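Local atomic coordinates of azurocidin (Homo sapiens, PDB entry 1A7S), a protein that binds heparin and probably lipopolysaccharide, kills many Gram-negative bacteria and attracts monocytes and fibroblasts, as a neutrophil granule homologue of serine proteases. Residues 17-22 with 58-63. Sequence-based numbering, arbitrary orientation.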
loop_
_atom_site.group_PDB
_atom_site.type_symbol
_atom_site.label_atom_id
_atom_site.label_comp_id
_atom_site.label_asym_id
_atom_site.label_seq_id
_atom_site.Cartn_x
_atom_site.Cartn_y
_atom_site.Cartn_z
ATOM N N SER A 17 1.623 7.055 -4.918
ATOM C CA SER A 17 3.030 7.324 -4.644
ATOM C C SER A 17 3.055 8.410 -3.562
ATOM O O SER A 17 2.494 9.466 -3.763
ATOM C CB SER A 17 3.750 7.769 -5.901
ATOM O OG SER A 17 5.036 8.258 -5.595
ATOM N N ILE A 18 3.662 8.126 -2.426
ATOM C CA ILE A 18 3.826 9.066 -1.312
ATOM C C ILE A 18 5.250 9.606 -1.388
ATOM O O ILE A 18 6.224 8.842 -1.445
ATOM C CB ILE A 18 3.541 8.385 0.037
ATOM C CG1 ILE A 18 2.366 7.451 0.043
ATOM C CG2 ILE A 18 3.400 9.487 1.064
ATOM C CD1 ILE A 18 1.057 7.858 -0.346
ATOM N N GLN A 19 5.339 10.932 -1.437
ATOM C CA GLN A 19 6.588 11.605 -1.787
ATOM C C GLN A 19 6.972 12.625 -0.752
ATOM O O GLN A 19 6.119 13.305 -0.149
ATOM C CB GLN A 19 6.426 12.270 -3.181
ATOM C CG GLN A 19 6.051 11.248 -4.240
ATOM C CD GLN A 19 6.154 11.686 -5.679
ATOM O OE1 GLN A 19 5.988 10.831 -6.600
ATOM N NE2 GLN A 19 6.423 12.921 -5.907
ATOM N N ASN A 20 8.286 12.785 -0.569
ATOM C CA ASN A 20 8.896 13.744 0.349
ATOM C C ASN A 20 9.812 14.627 -0.506
ATOM O O ASN A 20 10.810 14.112 -1.072
ATOM C CB ASN A 20 9.699 12.978 1.408
ATOM C CG ASN A 20 10.484 13.771 2.368
ATOM O OD1 ASN A 20 10.668 14.981 2.260
ATOM N ND2 ASN A 20 11.111 13.107 3.337
ATOM N N GLN A 21 9.420 15.878 -0.672
ATOM C CA GLN A 21 10.164 16.778 -1.584
ATOM C C GLN A 21 10.335 16.123 -2.960
ATOM O O GLN A 21 11.398 16.228 -3.594
ATOM C CB GLN A 21 11.511 17.154 -0.997
ATOM C CG GLN A 21 11.376 17.881 0.354
ATOM C CD GLN A 21 10.610 19.163 0.257
ATOM O OE1 GLN A 21 10.644 19.876 -0.705
ATOM N NE2 GLN A 21 9.903 19.415 1.386
ATOM N N GLY A 22 9.240 15.497 -3.459
ATOM C CA GLY A 22 9.217 14.934 -4.747
ATOM C C GLY A 22 9.855 13.532 -4.884
ATOM O O GLY A 22 9.863 13.006 -6.006
ATOM N N TYR A 58 2.448 6.874 -13.573
ATOM C CA TYR A 58 2.984 5.678 -14.213
ATOM C C TYR A 58 4.501 5.699 -14.058
ATOM O O TYR A 58 5.062 4.837 -13.327
ATOM C CB TYR A 58 2.549 5.546 -15.655
ATOM C CG TYR A 58 3.114 4.358 -16.386
ATOM C CD1 TYR A 58 2.779 3.101 -15.912
ATOM C CD2 TYR A 58 3.968 4.502 -17.457
ATOM C CE1 TYR A 58 3.226 1.970 -16.466
ATOM C CE2 TYR A 58 4.460 3.277 -18.069
ATOM C CZ TYR A 58 4.079 2.071 -17.512
ATOM O OH TYR A 58 4.522 0.855 -18.120
ATOM N N ASP A 59 5.170 6.589 -14.764
ATOM C CA ASP A 59 6.641 6.759 -14.659
ATOM C C ASP A 59 6.942 7.881 -13.685
ATOM O O ASP A 59 6.595 9.046 -13.890
ATOM C CB ASP A 59 7.135 7.149 -16.095
ATOM C CG ASP A 59 8.592 7.419 -16.186
ATOM O OD1 ASP A 59 9.316 7.403 -15.139
ATOM O OD2 ASP A 59 9.067 7.620 -17.329
ATOM N N LEU A 60 7.542 7.544 -12.548
ATOM C CA LEU A 60 7.805 8.495 -11.530
ATOM C C LEU A 60 8.576 9.730 -12.041
ATOM O O LEU A 60 8.434 10.795 -11.457
ATOM C CB LEU A 60 8.627 7.881 -10.377
ATOM C CG LEU A 60 7.963 6.871 -9.498
ATOM C CD1 LEU A 60 8.876 6.304 -8.458
ATOM C CD2 LEU A 60 6.673 7.408 -8.876
ATOM N N ARG A 61 9.403 9.571 -13.051
ATOM C CA ARG A 61 10.235 10.634 -13.545
ATOM C C ARG A 61 9.564 11.497 -14.603
ATOM O O ARG A 61 10.215 12.468 -15.075
ATOM C CB ARG A 61 11.572 10.113 -14.078
ATOM C CG ARG A 61 12.349 9.310 -13.046
ATOM C CD ARG A 61 13.683 8.783 -13.620
ATOM N NE ARG A 61 14.668 9.859 -13.636
ATOM C CZ ARG A 61 15.653 10.012 -12.758
ATOM N NH1 ARG A 61 16.036 9.043 -11.941
ATOM N NH2 ARG A 61 16.368 11.124 -12.825
ATOM N N ARG A 62 8.307 11.308 -14.876
ATOM C CA ARG A 62 7.580 12.039 -15.943
ATOM C C ARG A 62 6.461 12.834 -15.307
ATOM O O ARG A 62 5.794 12.434 -14.376
ATOM C CB ARG A 62 7.054 11.038 -16.969
ATOM C CG ARG A 62 6.658 11.609 -18.326
ATOM C CD ARG A 62 7.806 12.012 -19.200
ATOM N NE ARG A 62 8.598 10.831 -19.557
ATOM C CZ ARG A 62 9.821 10.876 -20.071
ATOM N NH1 ARG A 62 10.435 12.021 -20.316
ATOM N NH2 ARG A 62 10.485 9.717 -20.262
ATOM N N ARG A 63 6.158 14.017 -15.919
ATOM C CA ARG A 63 5.137 14.886 -15.356
ATOM C C ARG A 63 3.733 14.368 -15.461
ATOM O O ARG A 63 2.911 14.532 -14.553
ATOM C CB ARG A 63 5.273 16.332 -15.899
ATOM C CG ARG A 63 6.575 16.977 -15.511
ATOM C CD ARG A 63 6.908 18.218 -16.265
ATOM N NE ARG A 63 5.758 19.136 -16.400
ATOM C CZ ARG A 63 5.806 20.052 -17.380
ATOM N NH1 ARG A 63 7.053 20.337 -17.840
ATOM N NH2 ARG A 63 4.790 20.613 -17.915
HETATM O O HOH W 1 6.925 11.846 -9.336
#
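Leu60 reaches strand 15-20 with a single methyl group. Its CD2 lies 3.8 Å from Ser17 OG and 4.2 Å from Gln19 OE1, so a nonpolar branch rests against two polar side-chain ends. The first torsion of Leu60 sets CG beside its own backbone N (chi1 -69°). CD1 carries the chain onward, anti to CA, and CD2 is the side branch that touches. Gln19 stretches out from the strand, while Leu60 comes the opposite way from the loop. Their ends pass each other offset.

Ser17 and Gln19 are two residues apart on the strand and both point toward the loop. Ser17 OG donates to Gln19 OE1 at 2.9 Å. The hydroxyl meets the amide oxygen in the carbonyl plane, on a lone pair, with a C=O...O angle of 113°. OG is also hydrogen-bonded to His24 ND1 on the next strand, so the buried hydroxyl has two partners.

The contact belongs to the six-stranded antiparallel barrel of the trypsin-like fold, made by the first half of the chain. Strand 15-20 lies between strands 23-32 and 51-55, and residues 58-63 lie in the loop that leads from 51-55 to 69-77.

A water joins the two segments. It donates to Gln19 OE1 at 3.1 Å. It also donates to Leu60 O, at 2.8 Å. The amide oxygen therefore accepts from both the serine and the water.

The loop around Leu60 has its own bracing. Asp59 to Arg62 form a type I turn, closed by Arg62 N to Asp59 O. Asp59 OD1 accepts from Arg61 N at 3.0 Å in an Asx turn. The Arg61 N-H comes in well above the plane of the carboxylate (51° out of it). The same OD1 forms a salt bridge with Arg139.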